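Local coordinates for condensin complex subunit 3 (Schizosaccharomyces pombe, PDB 5OQR), which serves as a regulatory subunit of the condensin complex, which is required for converting interphase chromatin into mitotic-like condensed chromosomes, at residues L306-N318 and E358-S372. Sequence-based numbering, arbitrary orientation.
Sequences LTAESSLLARTFN and ESCFIIEQLLYIGLS
The R315 side chain runs alongside that of Y368, its guanidinium stacked on one ring face with the planes 23° apart. NH1 sits over the ring centre, while CZ is 4.2 Å from the Y368 centroid and off-centre, an offset cation-pi contact. The same guanidinium reaches Q365: R315 NH2 donates to Q365 OE1 over 2.8 Å, on a lone pair in the carbonyl plane, although the oxygen is tilted from the guanidinium plane. R315 leaves its helix with CG anti to the backbone N (chi1 165°) and bends at chi2, which carries the chain across the amide to the tyrosine. A water in the guanidinium plane accepts from R315 NH2 and Q365 NE2 and donates to E364 OE1, so the three polar groups are linked. With an alanine here, Y368 would probably lose its stacked cation and Q365 OE1 its donor, leaving the amide freer to turn. Q365 NE2 in turn lies over one face of the F361 ring, whose edge meets A308 O, with F361 CE2 3.2 Å from that oxygen.

The ends are pinned by polar bonds. A308 N, in the first helical turn, donates to E358 OE2 from above the carboxylate plane (3.1 Å), and N318 ND2 donates to S372 OG (2.9 Å). Between them I362 CG1 packs 3.7 Å from S311 OG, and I369 CG1 lies 3.7 Å from R315 CA.

The helix axes approach to 8.7 Å and run almost parallel, at 12°, consistent with the side-by-side stacking of helices in an alpha-solenoid of HEAT repeats. Helix 300-304 covers A314 and L366 through W303, helix 336-348 packs on I362, I363 and L366, and helix 399-412 receives L367.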
loop_
_atom_site.group_PDB
_atom_site.type_symbol
_atom_site.label_atom_id
_atom_site.label_comp_id
_atom_site.label_asym_id
_atom_site.label_seq_id
_atom_site.Cartn_x
_atom_site.Cartn_y
_atom_site.Cartn_z
ATOM N N LEU A 306 -4.464 -5.063 35.762
ATOM C CA LEU A 306 -4.311 -4.692 34.363
ATOM C C LEU A 306 -2.939 -5.088 33.831
ATOM O O LEU A 306 -1.931 -5.050 34.538
ATOM C CB LEU A 306 -4.517 -3.189 34.181
ATOM C CG LEU A 306 -5.965 -2.698 34.182
ATOM C CD1 LEU A 306 -6.011 -1.184 34.245
ATOM C CD2 LEU A 306 -6.711 -3.194 32.954
ATOM N N THR A 307 -2.917 -5.473 32.563
ATOM C CA THR A 307 -1.701 -5.762 31.820
ATOM C C THR A 307 -1.675 -4.887 30.571
ATOM O O THR A 307 -2.622 -4.153 30.281
ATOM C CB THR A 307 -1.615 -7.244 31.443
ATOM O OG1 THR A 307 -2.547 -7.533 30.394
ATOM C CG2 THR A 307 -1.918 -8.127 32.641
ATOM N N ALA A 308 -0.574 -4.964 29.826
ATOM C CA ALA A 308 -0.495 -4.239 28.563
ATOM C C ALA A 308 -1.579 -4.708 27.603
ATOM O O ALA A 308 -2.280 -3.896 26.992
ATOM C CB ALA A 308 0.891 -4.414 27.945
ATOM N N GLU A 309 -1.737 -6.026 27.467
ATOM C CA GLU A 309 -2.758 -6.564 26.575
ATOM C C GLU A 309 -4.149 -6.357 27.152
ATOM O O GLU A 309 -5.084 -6.002 26.425
ATOM C CB GLU A 309 -2.505 -8.050 26.321
ATOM C CG GLU A 309 -1.152 -8.365 25.704
ATOM C CD GLU A 309 -0.025 -8.394 26.723
ATOM O OE1 GLU A 309 -0.295 -8.148 27.917
ATOM O OE2 GLU A 309 1.131 -8.662 26.330
ATOM N N SER A 310 -4.304 -6.579 28.457
ATOM C CA SER A 310 -5.604 -6.411 29.093
ATOM C C SER A 310 -6.089 -4.971 28.986
ATOM O O SER A 310 -7.273 -4.726 28.734
ATOM C CB SER A 310 -5.513 -6.853 30.553
ATOM O OG SER A 310 -6.451 -6.175 31.364
ATOM N N SER A 311 -5.187 -4.004 29.160
ATOM C CA SER A 311 -5.592 -2.603 29.108
ATOM C C SER A 311 -5.901 -2.172 27.679
ATOM O O SER A 311 -6.832 -1.394 27.447
ATOM C CB SER A 311 -4.504 -1.719 29.711
ATOM O OG SER A 311 -3.324 -1.753 28.931
ATOM N N LEU A 312 -5.127 -2.663 26.710
ATOM C CA LEU A 312 -5.392 -2.330 25.316
ATOM C C LEU A 312 -6.743 -2.872 24.872
ATOM O O LEU A 312 -7.449 -2.233 24.086
ATOM C CB LEU A 312 -4.281 -2.884 24.426
ATOM C CG LEU A 312 -4.397 -2.550 22.937
ATOM C CD1 LEU A 312 -4.081 -1.092 22.691
ATOM C CD2 LEU A 312 -3.480 -3.436 22.136
ATOM N N LEU A 313 -7.118 -4.054 25.363
ATOM C CA LEU A 313 -8.403 -4.634 24.993
ATOM C C LEU A 313 -9.560 -3.765 25.465
ATOM O O LEU A 313 -10.540 -3.574 24.736
ATOM C CB LEU A 313 -8.526 -6.044 25.573
ATOM C CG LEU A 313 -9.858 -6.748 25.317
ATOM C CD1 LEU A 313 -10.112 -6.911 23.824
ATOM C CD2 LEU A 313 -9.881 -8.091 26.021
ATOM N N ALA A 314 -9.476 -3.240 26.688
ATOM C CA ALA A 314 -10.548 -2.395 27.199
ATOM C C ALA A 314 -10.640 -1.092 26.416
ATOM O O ALA A 314 -11.740 -0.632 26.091
ATOM C CB ALA A 314 -10.330 -2.119 28.687
ATOM N N ARG A 315 -9.495 -0.484 26.100
ATOM C CA ARG A 315 -9.503 0.768 25.352
ATOM C C ARG A 315 -10.079 0.571 23.956
ATOM O O ARG A 315 -10.771 1.452 23.432
ATOM C CB ARG A 315 -8.086 1.338 25.284
ATOM C CG ARG A 315 -7.884 2.435 24.244
ATOM C CD ARG A 315 -7.391 1.863 22.919
ATOM N NE ARG A 315 -7.080 2.908 21.946
ATOM C CZ ARG A 315 -5.856 3.290 21.596
ATOM N NH1 ARG A 315 -5.703 4.255 20.702
ATOM N NH2 ARG A 315 -4.781 2.719 22.122
ATOM N N THR A 316 -9.798 -0.574 23.332
ATOM C CA THR A 316 -10.335 -0.842 22.001
ATOM C C THR A 316 -11.816 -1.191 22.068
ATOM O O THR A 316 -12.606 -0.723 21.240
ATOM C CB THR A 316 -9.551 -1.973 21.335
ATOM O OG1 THR A 316 -8.149 -1.680 21.378
ATOM C CG2 THR A 316 -9.980 -2.132 19.882
ATOM N N PHE A 317 -12.205 -2.023 23.035
ATOM C CA PHE A 317 -13.616 -2.328 23.245
ATOM C C PHE A 317 -14.419 -1.047 23.433
ATOM O O PHE A 317 -15.481 -0.867 22.828
ATOM C CB PHE A 317 -13.761 -3.252 24.456
ATOM C CG PHE A 317 -15.173 -3.421 24.935
ATOM C CD1 PHE A 317 -15.962 -4.449 24.458
ATOM C CD2 PHE A 317 -15.705 -2.561 25.880
ATOM C CE1 PHE A 317 -17.256 -4.609 24.902
ATOM C CE2 PHE A 317 -17.000 -2.716 26.325
ATOM C CZ PHE A 317 -17.775 -3.742 25.838
ATOM N N ASN A 318 -13.917 -0.143 24.273
ATOM C CA ASN A 318 -14.572 1.146 24.462
ATOM C C ASN A 318 -14.583 1.946 23.165
ATOM O O ASN A 318 -15.558 2.641 22.862
ATOM C CB ASN A 318 -13.863 1.918 25.577
ATOM C CG ASN A 318 -14.504 3.256 25.867
ATOM O OD1 ASN A 318 -15.616 3.323 26.382
ATOM N ND2 ASN A 318 -13.796 4.331 25.553
ATOM N N GLU A 358 5.574 -1.352 31.112
ATOM C CA GLU A 358 4.200 -1.820 30.968
ATOM C C GLU A 358 3.211 -0.818 31.551
ATOM O O GLU A 358 2.140 -0.592 30.977
ATOM C CB GLU A 358 4.031 -3.180 31.640
ATOM C CG GLU A 358 2.911 -4.013 31.038
ATOM C CD GLU A 358 2.396 -5.084 31.977
ATOM O OE1 GLU A 358 2.615 -4.969 33.201
ATOM O OE2 GLU A 358 1.767 -6.045 31.486
ATOM N N SER A 359 3.550 -0.208 32.689
ATOM C CA SER A 359 2.630 0.728 33.326
ATOM C C SER A 359 2.435 1.977 32.479
ATOM O O SER A 359 1.333 2.533 32.431
ATOM C CB SER A 359 3.137 1.099 34.720
ATOM O OG SER A 359 2.895 0.053 35.641
ATOM N N CYS A 360 3.492 2.442 31.811
ATOM C CA CYS A 360 3.339 3.552 30.879
ATOM C C CYS A 360 2.319 3.219 29.799
ATOM O O CYS A 360 1.472 4.050 29.454
ATOM C CB CYS A 360 4.686 3.900 30.248
ATOM S SG CYS A 360 5.854 4.670 31.373
ATOM N N PHE A 361 2.380 1.999 29.263
ATOM C CA PHE A 361 1.416 1.581 28.254
ATOM C C PHE A 361 0.014 1.478 28.839
ATOM O O PHE A 361 -0.960 1.890 28.200
ATOM C CB PHE A 361 1.851 0.245 27.652
ATOM C CG PHE A 361 1.023 -0.192 26.481
ATOM C CD1 PHE A 361 1.162 0.424 25.249
ATOM C CD2 PHE A 361 0.113 -1.226 26.607
ATOM C CE1 PHE A 361 0.404 0.024 24.171
ATOM C CE2 PHE A 361 -0.647 -1.631 25.529
ATOM C CZ PHE A 361 -0.502 -1.006 24.310
ATOM N N ILE A 362 -0.106 0.937 30.054
ATOM C CA ILE A 362 -1.415 0.808 30.692
ATOM C C ILE A 362 -2.022 2.183 30.939
ATOM O O ILE A 362 -3.191 2.431 30.624
ATOM C CB ILE A 362 -1.291 0.003 31.999
ATOM C CG1 ILE A 362 -0.851 -1.429 31.694
ATOM C CG2 ILE A 362 -2.613 -0.007 32.761
ATOM C CD1 ILE A 362 -0.383 -2.200 32.906
ATOM N N ILE A 363 -1.240 3.093 31.523
ATOM C CA ILE A 363 -1.731 4.447 31.771
ATOM C C ILE A 363 -2.146 5.103 30.462
ATOM O O ILE A 363 -3.164 5.800 30.394
ATOM C CB ILE A 363 -0.658 5.270 32.510
ATOM C CG1 ILE A 363 -0.454 4.715 33.921
ATOM C CG2 ILE A 363 -1.047 6.748 32.574
ATOM C CD1 ILE A 363 0.786 5.232 34.617
ATOM N N GLU A 364 -1.362 4.891 29.405
ATOM C CA GLU A 364 -1.713 5.413 28.088
ATOM C C GLU A 364 -3.115 4.974 27.680
ATOM O O GLU A 364 -3.932 5.789 27.240
ATOM C CB GLU A 364 -0.679 4.944 27.068
ATOM C CG GLU A 364 -0.834 5.540 25.690
ATOM C CD GLU A 364 0.291 5.127 24.762
ATOM O OE1 GLU A 364 0.030 4.904 23.560
ATOM O OE2 GLU A 364 1.438 5.012 25.241
ATOM N N GLN A 365 -3.415 3.686 27.835
ATOM C CA GLN A 365 -4.733 3.185 27.460
ATOM C C GLN A 365 -5.830 3.817 28.305
ATOM O O GLN A 365 -6.908 4.140 27.792
ATOM C CB GLN A 365 -4.767 1.660 27.585
ATOM C CG GLN A 365 -3.735 0.941 26.731
ATOM C CD GLN A 365 -3.669 1.483 25.316
ATOM O OE1 GLN A 365 -4.695 1.721 24.684
ATOM N NE2 GLN A 365 -2.458 1.697 24.818
ATOM N N LEU A 366 -5.581 4.004 29.602
ATOM C CA LEU A 366 -6.601 4.576 30.473
ATOM C C LEU A 366 -6.872 6.032 30.120
ATOM O O LEU A 366 -8.018 6.491 30.190
ATOM C CB LEU A 366 -6.173 4.447 31.935
ATOM C CG LEU A 366 -6.019 3.026 32.480
ATOM C CD1 LEU A 366 -5.596 3.068 33.937
ATOM C CD2 LEU A 366 -7.305 2.232 32.324
ATOM N N LEU A 367 -5.835 6.776 29.743
ATOM C CA LEU A 367 -6.039 8.153 29.310
ATOM C C LEU A 367 -6.866 8.210 28.031
ATOM O O LEU A 367 -7.695 9.111 27.861
ATOM C CB LEU A 367 -4.690 8.841 29.111
ATOM C CG LEU A 367 -3.893 9.105 30.386
ATOM C CD1 LEU A 367 -2.458 9.477 30.060
ATOM C CD2 LEU A 367 -4.554 10.203 31.201
ATOM N N TYR A 368 -6.653 7.260 27.117
ATOM C CA TYR A 368 -7.458 7.214 25.902
ATOM C C TYR A 368 -8.924 6.975 26.228
ATOM O O TYR A 368 -9.809 7.609 25.642
ATOM C CB TYR A 368 -6.940 6.124 24.961
ATOM C CG TYR A 368 -5.772 6.548 24.102
ATOM C CD1 TYR A 368 -5.832 7.701 23.335
ATOM C CD2 TYR A 368 -4.609 5.796 24.059
ATOM C CE1 TYR A 368 -4.770 8.094 22.549
ATOM C CE2 TYR A 368 -3.539 6.179 23.280
ATOM C CZ TYR A 368 -3.626 7.329 22.525
ATOM O OH TYR A 368 -2.563 7.719 21.745
ATOM N N ILE A 369 -9.203 6.056 27.152
ATOM C CA ILE A 369 -10.577 5.849 27.594
ATOM C C ILE A 369 -11.136 7.133 28.187
ATOM O O ILE A 369 -12.301 7.480 27.964
ATOM C CB ILE A 369 -10.647 4.685 28.599
ATOM C CG1 ILE A 369 -10.175 3.388 27.938
ATOM C CG2 ILE A 369 -12.066 4.516 29.124
ATOM C CD1 ILE A 369 -9.903 2.267 28.908
ATOM N N GLY A 370 -10.314 7.861 28.941
ATOM C CA GLY A 370 -10.787 9.084 29.565
ATOM C C GLY A 370 -11.048 10.187 28.559
ATOM O O GLY A 370 -12.016 10.940 28.689
ATOM N N LEU A 371 -10.189 10.303 27.547
ATOM C CA LEU A 371 -10.413 11.279 26.487
ATOM C C LEU A 371 -11.694 11.005 25.716
ATOM O O LEU A 371 -12.253 11.930 25.117
ATOM C CB LEU A 371 -9.220 11.292 25.531
ATOM C CG LEU A 371 -7.979 12.024 26.044
ATOM C CD1 LEU A 371 -6.742 11.593 25.284
ATOM C CD2 LEU A 371 -8.167 13.522 25.931
ATOM N N SER A 372 -12.179 9.763 25.719
ATOM C CA SER A 372 -13.381 9.427 24.968
ATOM C C SER A 372 -14.654 9.811 25.708
ATOM O O SER A 372 -15.681 10.070 25.071
ATOM C CB SER A 372 -13.400 7.931 24.662
ATOM O OG SER A 372 -13.594 7.177 25.843
HETATM O O HOH W 1 -1.744 3.113 22.344
#